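Local coordinates for DNA damage response protein Rtt109, putative (Neosartorya fumigata, PDB 5ZB9), which probably transfers an acetyl group from acetyl-CoA to lysine side chains of histones, histone H3 among them, in the response to DNA damage, at residues 25-33 / 413-424; 173-184 / 197-205. One frame throughout, in Å; residues are numbered along the deposited sequence.

Both contacts belong to one mixed beta sheet but lie far apart on it, their centres about 29 Å and their nearest atoms about 14 Å from each other. Contact 1 pairs strand 22-35 in parallel with the short strand 417-419, brought in from beyond the disordered 342-405. Contact 2, nested in the chain between the halves of contact 1, lays the end of helix 162-177 and the chain after it along strand 202-208. The CoA site is empty in this chain. Between side chains, I173 of contact 2 is about 7 Å from R171, two residues earlier on the same helix, and about 9 Å from W168; I25 of contact 1 is about 11 Å from L112.

Contact 1: 25-33 / 413-424; sequences IRHISSAPS and GRGHAVLSEEDY
H27 is met by the chain at 413-416, over its ring and at its backbone. G415 CA sits over the centre of the H27 imidazole, 3.4 Å from the centroid, a CH-pi contact made without any side chain on the glycine. Carbonyl O of G413 lies at the edge of the same ring, and a water joins H27 ND1 to R414 O. The backbone of H27 is gripped by a side chain: its N donates to H416 ND1 over 3.0 Å, nearly straight at 165° and in the plane of the H416 ring. H416 CG, anti to its carbonyl carbon (chi1 -60°), swings the ring back beside the strand, where I25 CD1 meets its edge at CE1.

Parallel strand pairing follows. S29 N donates to A417 O over 2.9 Å, and S29 O receives L419 N at 2.7 Å. The hydroxyl of S29 takes a third bond, from G415 N to S29 OG (3.2 Å, 170°). On the face shared with A417 and L419, I28 reaches L419 CD1 with its CD1 (4.0 Å) and Y424 CE1 with its CG1. Farther on, S33 OG donates to E421 OE1 at 3.1 Å, near the start of the helix that S420 N-caps through D423 N.

H27 NE2 and H416 NE2 are bonded in turn to H55 and Q464, and Y424 OH to E77. Strand 22-35 pairs with antiparallel strand 50-61, with parallel strand 417-419 and, at I25, with antiparallel strand 464-467; helix 439-457 packs against I28 and A417.

Contact 2: 173-184 / 197-205; sequences IDPILREYEPET and ESAKSSATA
E197, in a poorly ordered turn of helix, reaches across to T184, whose OG1 donates to the syn lone pair of E197 OE2 over 2.8 Å. Farther along, the aliphatic part of K200 lies against E181, with K200 CD 3.5 Å from E181 CG; the NZ of this lysine is bonded to Q196 O. S201 brings its CB to the edge of the Y180 ring at CD2 (3.5 Å). Its O accepts from E181 N at 2.8 Å, an almost straight bond of 176° on a carbonyl lone pair.

S202 and T204 together hold the carboxylate of E183, which an extended chain (chi2 -179°) carries to strand 202-208. S202 OG donates to E183 OE2 over 2.8 Å, from the anti side and tilted out of the carboxylate plane; N324 adds a further bond to E183 OE2. A203 N returns a bond to E181 O, so the backbones bridge around S202, and A203 CB packs on Y180 CB. T204 OG1 donates to the anti lone pair of E183 OE1 at 2.6 Å, and a water links T204 OG1 to E183 N. A205 CB packs on L177 CD2, 3.8 Å away.

Within the alpha/beta core of the acetyltransferase, helix 162-177, which carries the CoA-binding W168 and R171, thus packs its end through L177 on strand 202-208 of the mixed sheet. Past a type I turn at 177-180, the chain joins that strand by a single beta bridge between E181 and S202.

Contact 1: 25-33 / 413-424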
loop_
_atom_site.group_PDB
_atom_site.type_symbol
_atom_site.label_atom_id
_atom_site.label_comp_id
_atom_site.label_asym_id
_atom_site.label_seq_id
_atom_site.Cartn_x
_atom_site.Cartn_y
_atom_site.Cartn_z
ATOM N N ILE A 25 -4.705 17.366 9.521
ATOM C CA ILE A 25 -4.587 15.921 9.400
ATOM C C ILE A 25 -5.089 15.188 10.636
ATOM O O ILE A 25 -4.915 15.637 11.773
ATOM C CB ILE A 25 -3.128 15.492 9.120
ATOM C CG1 ILE A 25 -2.197 15.971 10.234
ATOM C CG2 ILE A 25 -2.678 16.035 7.795
ATOM C CD1 ILE A 25 -0.841 15.346 10.184
ATOM N N ARG A 26 -5.732 14.055 10.395
ATOM C CA ARG A 26 -6.117 13.157 11.463
ATOM C C ARG A 26 -5.668 11.756 11.073
ATOM O O ARG A 26 -6.149 11.160 10.108
ATOM C CB ARG A 26 -7.625 13.221 11.727
ATOM C CG ARG A 26 -8.072 14.589 12.243
ATOM C CD ARG A 26 -9.588 14.718 12.421
ATOM N NE ARG A 26 -9.940 16.000 13.029
ATOM C CZ ARG A 26 -10.222 17.106 12.345
ATOM N NH1 ARG A 26 -10.212 17.094 11.020
ATOM N NH2 ARG A 26 -10.519 18.227 12.986
ATOM N N HIS A 27 -4.700 11.259 11.820
ATOM C CA HIS A 27 -4.142 9.954 11.599
ATOM C C HIS A 27 -4.623 9.042 12.724
ATOM O O HIS A 27 -4.273 9.237 13.884
ATOM C CB HIS A 27 -2.614 10.058 11.551
ATOM C CG HIS A 27 -1.906 8.740 11.537
ATOM N ND1 HIS A 27 -0.575 8.614 11.873
ATOM C CD2 HIS A 27 -2.336 7.494 11.231
ATOM C CE1 HIS A 27 -0.217 7.346 11.776
ATOM N NE2 HIS A 27 -1.269 6.645 11.392
ATOM N N ILE A 28 -5.456 8.063 12.403
ATOM C CA ILE A 28 -5.870 7.139 13.440
ATOM C C ILE A 28 -5.331 5.766 13.098
ATOM O O ILE A 28 -5.169 5.429 11.932
ATOM C CB ILE A 28 -7.409 7.108 13.623
ATOM C CG1 ILE A 28 -8.105 6.573 12.380
ATOM C CG2 ILE A 28 -7.946 8.506 13.960
ATOM C CD1 ILE A 28 -9.595 6.456 12.559
ATOM N N SER A 29 -5.011 4.987 14.121
ATOM C CA SER A 29 -4.474 3.657 13.896
ATOM C C SER A 29 -5.012 2.669 14.915
ATOM O O SER A 29 -5.664 3.054 15.884
ATOM C CB SER A 29 -2.943 3.675 13.935
ATOM O OG SER A 29 -2.454 3.867 15.250
ATOM N N SER A 30 -4.753 1.389 14.680
ATOM C CA SER A 30 -5.115 0.355 15.640
ATOM C C SER A 30 -3.850 -0.384 16.054
ATOM O O SER A 30 -2.855 -0.367 15.335
ATOM C CB SER A 30 -6.150 -0.602 15.048
ATOM O OG SER A 30 -5.628 -1.271 13.914
ATOM N N ALA A 31 -3.867 -1.014 17.220
ATOM C CA ALA A 31 -2.668 -1.699 17.684
ATOM C C ALA A 31 -2.531 -2.975 16.889
ATOM O O ALA A 31 -3.538 -3.508 16.415
ATOM C CB ALA A 31 -2.742 -1.987 19.173
ATOM N N PRO A 32 -1.293 -3.461 16.717
ATOM C CA PRO A 32 -1.082 -4.709 15.979
ATOM C C PRO A 32 -1.889 -5.842 16.588
ATOM O O PRO A 32 -1.851 -6.038 17.800
ATOM C CB PRO A 32 0.422 -4.969 16.127
ATOM C CG PRO A 32 1.015 -3.646 16.454
ATOM C CD PRO A 32 -0.030 -2.875 17.200
ATOM N N SER A 33 -2.634 -6.560 15.762
ATOM C CA SER A 33 -3.385 -7.706 16.236
ATOM C C SER A 33 -3.207 -8.842 15.242
ATOM O O SER A 33 -2.927 -8.595 14.071
ATOM C CB SER A 33 -4.861 -7.351 16.426
ATOM O OG SER A 33 -5.432 -6.887 15.222
ATOM N N GLY A 413 5.157 4.924 14.962
ATOM C CA GLY A 413 4.340 5.557 13.944
ATOM C C GLY A 413 2.857 5.422 14.215
ATOM O O GLY A 413 2.061 5.257 13.295
ATOM N N ARG A 414 2.486 5.483 15.487
ATOM C CA ARG A 414 1.086 5.415 15.867
ATOM C C ARG A 414 0.397 6.736 15.548
ATOM O O ARG A 414 1.037 7.786 15.462
ATOM C CB ARG A 414 0.956 5.066 17.347
ATOM C CG ARG A 414 1.429 3.654 17.656
ATOM C CD ARG A 414 1.312 3.314 19.132
ATOM N NE ARG A 414 2.448 3.813 19.898
ATOM C CZ ARG A 414 2.347 4.598 20.967
ATOM N NH1 ARG A 414 1.152 4.976 21.406
ATOM N NH2 ARG A 414 3.443 5.004 21.599
ATOM N N GLY A 415 -0.908 6.687 15.340
ATOM C CA GLY A 415 -1.621 7.895 14.976
ATOM C C GLY A 415 -1.855 8.847 16.135
ATOM O O GLY A 415 -1.457 8.585 17.267
ATOM N N HIS A 416 -2.502 9.966 15.832
ATOM C CA HIS A 416 -3.025 10.863 16.847
ATOM C C HIS A 416 -3.912 10.109 17.829
ATOM O O HIS A 416 -3.979 10.451 19.006
ATOM C CB HIS A 416 -3.801 11.998 16.187
ATOM C CG HIS A 416 -2.972 12.821 15.256
ATOM N ND1 HIS A 416 -3.147 12.802 13.889
ATOM C CD2 HIS A 416 -1.950 13.677 15.492
ATOM C CE1 HIS A 416 -2.272 13.616 13.325
ATOM N NE2 HIS A 416 -1.534 14.160 14.274
ATOM N N ALA A 417 -4.591 9.077 17.335
ATOM C CA ALA A 417 -5.424 8.226 18.169
ATOM C C ALA A 417 -5.196 6.758 17.849
ATOM O O ALA A 417 -5.302 6.332 16.697
ATOM C CB ALA A 417 -6.891 8.577 17.990
ATOM N N VAL A 418 -4.865 5.988 18.873
ATOM C CA VAL A 418 -4.799 4.546 18.740
ATOM C C VAL A 418 -6.114 3.952 19.220
ATOM O O VAL A 418 -6.432 4.016 20.401
ATOM C CB VAL A 418 -3.635 3.961 19.540
ATOM C CG1 VAL A 418 -3.617 2.451 19.407
ATOM C CG2 VAL A 418 -2.313 4.578 19.072
ATOM N N LEU A 419 -6.885 3.398 18.292
ATOM C CA LEU A 419 -8.185 2.840 18.618
ATOM C C LEU A 419 -8.139 1.326 18.699
ATOM O O LEU A 419 -7.273 0.684 18.099
ATOM C CB LEU A 419 -9.225 3.259 17.584
ATOM C CG LEU A 419 -9.329 4.760 17.391
ATOM C CD1 LEU A 419 -10.328 5.096 16.287
ATOM C CD2 LEU A 419 -9.717 5.416 18.707
ATOM N N SER A 420 -9.074 0.761 19.453
ATOM C CA SER A 420 -9.288 -0.675 19.437
ATOM C C SER A 420 -9.704 -1.084 18.029
ATOM O O SER A 420 -10.190 -0.254 17.251
ATOM C CB SER A 420 -10.359 -1.078 20.451
ATOM O OG SER A 420 -11.641 -0.597 20.055
ATOM N N GLU A 421 -9.513 -2.356 17.704
ATOM C CA GLU A 421 -9.966 -2.884 16.427
ATOM C C GLU A 421 -11.425 -2.521 16.154
ATOM O O GLU A 421 -11.783 -2.120 15.042
ATOM C CB GLU A 421 -9.785 -4.395 16.395
ATOM C CG GLU A 421 -10.288 -5.052 15.131
ATOM C CD GLU A 421 -9.627 -6.392 14.892
ATOM O OE1 GLU A 421 -8.478 -6.568 15.358
ATOM O OE2 GLU A 421 -10.251 -7.265 14.248
ATOM N N GLU A 422 -12.250 -2.641 17.188
ATOM C CA GLU A 422 -13.672 -2.334 17.103
ATOM C C GLU A 422 -13.931 -0.850 16.819
ATOM O O GLU A 422 -14.730 -0.505 15.942
ATOM C CB GLU A 422 -14.368 -2.755 18.403
ATOM C CG GLU A 422 -15.848 -2.414 18.469
ATOM C CD GLU A 422 -16.446 -2.650 19.851
ATOM O OE1 GLU A 422 -17.544 -3.247 19.929
ATOM O OE2 GLU A 422 -15.824 -2.228 20.855
ATOM N N ASP A 423 -13.252 0.027 17.555
ATOM C CA ASP A 423 -13.447 1.469 17.394
ATOM C C ASP A 423 -12.917 2.003 16.066
ATOM O O ASP A 423 -13.491 2.940 15.492
ATOM C CB ASP A 423 -12.786 2.223 18.546
ATOM C CG ASP A 423 -13.511 2.021 19.858
ATOM O OD1 ASP A 423 -14.663 1.547 19.817
ATOM O OD2 ASP A 423 -12.936 2.342 20.921
ATOM N N TYR A 424 -11.822 1.418 15.591
ATOM C CA TYR A 424 -11.257 1.800 14.302
ATOM C C TYR A 424 -12.262 1.511 13.186
ATOM O O TYR A 424 -12.554 2.389 12.362
ATOM C CB TYR A 424 -9.930 1.071 14.050
ATOM C CG TYR A 424 -9.305 1.387 12.713
ATOM C CD1 TYR A 424 -8.386 2.424 12.579
ATOM C CD2 TYR A 424 -9.639 0.655 11.579
ATOM C CE1 TYR A 424 -7.815 2.722 11.350
ATOM C CE2 TYR A 424 -9.084 0.949 10.347
ATOM C CZ TYR A 424 -8.168 1.979 10.237
ATOM O OH TYR A 424 -7.612 2.259 9.010
HETATM O O HOH W 1 0.810 10.485 13.623
#

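Contact 2: 173-184 / 197-205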
loop_
_atom_site.group_PDB
_atom_site.type_symbol
_atom_site.label_atom_id
_atom_site.label_comp_id
_atom_site.label_asym_id
_atom_site.label_seq_id
_atom_site.Cartn_x
_atom_site.Cartn_y
_atom_site.Cartn_z
ATOM N N ILE A 173 5.446 6.378 -5.520
ATOM C CA ILE A 173 6.468 5.452 -5.054
ATOM C C ILE A 173 7.896 5.898 -5.420
ATOM O O ILE A 173 8.827 5.708 -4.637
ATOM C CB ILE A 173 6.165 4.035 -5.622
ATOM C CG1 ILE A 173 4.963 3.449 -4.881
ATOM C CG2 ILE A 173 7.371 3.099 -5.543
ATOM C CD1 ILE A 173 5.114 3.482 -3.385
ATOM N N ASP A 174 8.057 6.512 -6.592
ATOM C CA ASP A 174 9.391 6.827 -7.125
ATOM C C ASP A 174 10.320 7.564 -6.137
ATOM O O ASP A 174 11.460 7.147 -5.957
ATOM C CB ASP A 174 9.265 7.632 -8.427
ATOM C CG ASP A 174 10.531 7.587 -9.274
ATOM O OD1 ASP A 174 11.134 6.503 -9.403
ATOM O OD2 ASP A 174 10.929 8.634 -9.819
ATOM N N PRO A 175 9.845 8.647 -5.481
ATOM C CA PRO A 175 10.768 9.333 -4.564
ATOM C C PRO A 175 11.109 8.518 -3.319
ATOM O O PRO A 175 12.192 8.690 -2.753
ATOM C CB PRO A 175 10.003 10.603 -4.177
ATOM C CG PRO A 175 8.990 10.782 -5.239
ATOM C CD PRO A 175 8.586 9.396 -5.625
ATOM N N ILE A 176 10.204 7.648 -2.888
ATOM C CA ILE A 176 10.518 6.764 -1.775
ATOM C C ILE A 176 11.620 5.818 -2.204
ATOM O O ILE A 176 12.622 5.654 -1.505
ATOM C CB ILE A 176 9.310 5.947 -1.320
ATOM C CG1 ILE A 176 8.132 6.865 -1.027
ATOM C CG2 ILE A 176 9.665 5.122 -0.097
ATOM C CD1 ILE A 176 6.935 6.141 -0.466
ATOM N N LEU A 177 11.409 5.209 -3.369
ATOM C CA LEU A 177 12.356 4.287 -3.979
ATOM C C LEU A 177 13.755 4.892 -4.042
ATOM O O LEU A 177 14.737 4.244 -3.702
ATOM C CB LEU A 177 11.875 3.901 -5.387
ATOM C CG LEU A 177 12.861 3.270 -6.385
ATOM C CD1 LEU A 177 13.296 1.878 -5.972
ATOM C CD2 LEU A 177 12.258 3.246 -7.782
ATOM N N ARG A 178 13.833 6.153 -4.452
ATOM C CA ARG A 178 15.115 6.754 -4.775
ATOM C C ARG A 178 15.826 7.401 -3.588
ATOM O O ARG A 178 16.844 8.060 -3.760
ATOM C CB ARG A 178 14.925 7.767 -5.900
ATOM C CG ARG A 178 14.548 7.079 -7.189
ATOM C CD ARG A 178 14.488 8.025 -8.345
ATOM N NE ARG A 178 13.939 7.365 -9.523
ATOM C CZ ARG A 178 14.651 6.615 -10.351
ATOM N NH1 ARG A 178 15.947 6.434 -10.131
ATOM N NH2 ARG A 178 14.067 6.049 -11.402
ATOM N N GLU A 179 15.292 7.202 -2.388
ATOM C CA GLU A 179 16.013 7.549 -1.172
ATOM C C GLU A 179 16.960 6.417 -0.794
ATOM O O GLU A 179 17.786 6.561 0.101
ATOM C CB GLU A 179 15.044 7.837 -0.024
ATOM C CG GLU A 179 14.522 9.270 -0.015
ATOM C CD GLU A 179 15.647 10.301 0.041
ATOM O OE1 GLU A 179 16.046 10.812 -1.033
ATOM O OE2 GLU A 179 16.133 10.598 1.160
ATOM N N TYR A 180 16.830 5.290 -1.491
ATOM C CA TYR A 180 17.622 4.098 -1.211
ATOM C C TYR A 180 18.611 3.814 -2.329
ATOM O O TYR A 180 18.493 4.350 -3.433
ATOM C CB TYR A 180 16.711 2.892 -1.006
ATOM C CG TYR A 180 15.767 3.043 0.164
ATOM C CD1 TYR A 180 14.485 3.547 -0.011
ATOM C CD2 TYR A 180 16.159 2.682 1.444
ATOM C CE1 TYR A 180 13.624 3.689 1.059
ATOM C CE2 TYR A 180 15.309 2.821 2.514
ATOM C CZ TYR A 180 14.042 3.325 2.321
ATOM O OH TYR A 180 13.191 3.462 3.402
ATOM N N GLU A 181 19.587 2.963 -2.041
ATOM C CA GLU A 181 20.639 2.664 -3.006
ATOM C C GLU A 181 20.150 1.749 -4.123
ATOM O O GLU A 181 19.310 0.876 -3.895
ATOM C CB GLU A 181 21.836 2.028 -2.298
ATOM C CG GLU A 181 22.572 2.986 -1.393
ATOM C CD GLU A 181 22.969 4.263 -2.110
ATOM O OE1 GLU A 181 23.796 4.189 -3.047
ATOM O OE2 GLU A 181 22.444 5.339 -1.746
ATOM N N PRO A 182 20.673 1.953 -5.341
ATOM C CA PRO A 182 20.374 1.058 -6.465
ATOM C C PRO A 182 20.829 -0.365 -6.187
ATOM O O PRO A 182 21.706 -0.585 -5.355
ATOM C CB PRO A 182 21.170 1.664 -7.627
ATOM C CG PRO A 182 21.347 3.090 -7.257
ATOM C CD PRO A 182 21.486 3.108 -5.758
ATOM N N GLU A 183 20.230 -1.326 -6.876
ATOM C CA GLU A 183 20.626 -2.722 -6.742
ATOM C C GLU A 183 20.979 -3.303 -8.111
ATOM O O GLU A 183 20.628 -2.738 -9.149
ATOM C CB GLU A 183 19.515 -3.529 -6.073
ATOM C CG GLU A 183 19.070 -2.943 -4.743
ATOM C CD GLU A 183 17.983 -3.762 -4.058
ATOM O OE1 GLU A 183 16.953 -4.054 -4.709
ATOM O OE2 GLU A 183 18.161 -4.109 -2.865
ATOM N N THR A 184 21.661 -4.441 -8.106
ATOM C CA THR A 184 22.239 -4.992 -9.321
ATOM C C THR A 184 21.438 -6.142 -9.914
ATOM O O THR A 184 21.486 -6.381 -11.120
ATOM C CB THR A 184 23.659 -5.475 -9.060
ATOM O OG1 THR A 184 23.702 -6.102 -7.772
ATOM C CG2 THR A 184 24.618 -4.298 -9.075
ATOM N N GLU A 197 26.267 -3.033 -1.544
ATOM C CA GLU A 197 24.835 -2.845 -1.308
ATOM C C GLU A 197 24.383 -3.304 0.075
ATOM O O GLU A 197 23.264 -2.996 0.489
ATOM C CB GLU A 197 24.017 -3.589 -2.372
ATOM C CG GLU A 197 24.161 -3.044 -3.781
ATOM C CD GLU A 197 23.597 -3.983 -4.834
ATOM O OE1 GLU A 197 22.635 -4.732 -4.535
ATOM O OE2 GLU A 197 24.128 -3.975 -5.962
ATOM N N SER A 198 25.238 -4.039 0.786
ATOM C CA SER A 198 24.846 -4.597 2.080
ATOM C C SER A 198 24.965 -3.576 3.213
ATOM O O SER A 198 24.114 -3.534 4.100
ATOM C CB SER A 198 25.679 -5.841 2.408
ATOM O OG SER A 198 25.037 -6.650 3.383
ATOM N N ALA A 199 26.008 -2.750 3.177
ATOM C CA ALA A 199 26.241 -1.762 4.232
ATOM C C ALA A 199 25.247 -0.597 4.172
ATOM O O ALA A 199 25.161 0.205 5.104
ATOM C CB ALA A 199 27.667 -1.238 4.154
ATOM N N LYS A 200 24.498 -0.514 3.076
ATOM C CA LYS A 200 23.554 0.581 2.859
ATOM C C LYS A 200 22.136 0.075 2.603
ATOM O O LYS A 200 21.943 -1.056 2.157
ATOM C CB LYS A 200 24.021 1.447 1.685
ATOM C CG LYS A 200 24.523 0.633 0.496
ATOM C CD LYS A 200 25.534 1.419 -0.331
ATOM C CE LYS A 200 26.651 1.987 0.540
ATOM N NZ LYS A 200 27.376 0.926 1.302
ATOM N N SER A 201 21.149 0.913 2.900
ATOM C CA SER A 201 19.755 0.579 2.622
ATOM C C SER A 201 19.471 0.711 1.126
ATOM O O SER A 201 19.711 1.772 0.527
ATOM C CB SER A 201 18.819 1.478 3.424
ATOM O OG SER A 201 17.961 0.702 4.240
ATOM N N SER A 202 18.973 -0.363 0.518
ATOM C CA SER A 202 18.749 -0.364 -0.927
ATOM C C SER A 202 17.335 -0.802 -1.300
ATOM O O SER A 202 16.614 -1.373 -0.477
ATOM C CB SER A 202 19.778 -1.262 -1.618
ATOM O OG SER A 202 19.701 -2.587 -1.133
ATOM N N ALA A 203 16.948 -0.540 -2.548
ATOM C CA ALA A 203 15.580 -0.806 -2.984
ATOM C C ALA A 203 15.414 -0.868 -4.496
ATOM O O ALA A 203 16.141 -0.215 -5.249
ATOM C CB ALA A 203 14.641 0.247 -2.416
ATOM N N THR A 204 14.425 -1.649 -4.920
ATOM C CA THR A 204 13.992 -1.714 -6.313
ATOM C C THR A 204 12.461 -1.720 -6.338
ATOM O O THR A 204 11.819 -2.236 -5.412
ATOM C CB THR A 204 14.554 -2.978 -7.034
ATOM O OG1 THR A 204 15.982 -3.010 -6.909
ATOM C CG2 THR A 204 14.184 -2.994 -8.528
ATOM N N ALA A 205 11.876 -1.134 -7.380
ATOM C CA ALA A 205 10.425 -1.144 -7.555
ATOM C C ALA A 205 10.035 -2.129 -8.649
ATOM O O ALA A 205 10.665 -2.168 -9.714
ATOM C CB ALA A 205 9.916 0.251 -7.884
HETATM O O HOH W 2 17.488 -0.680 -7.803
#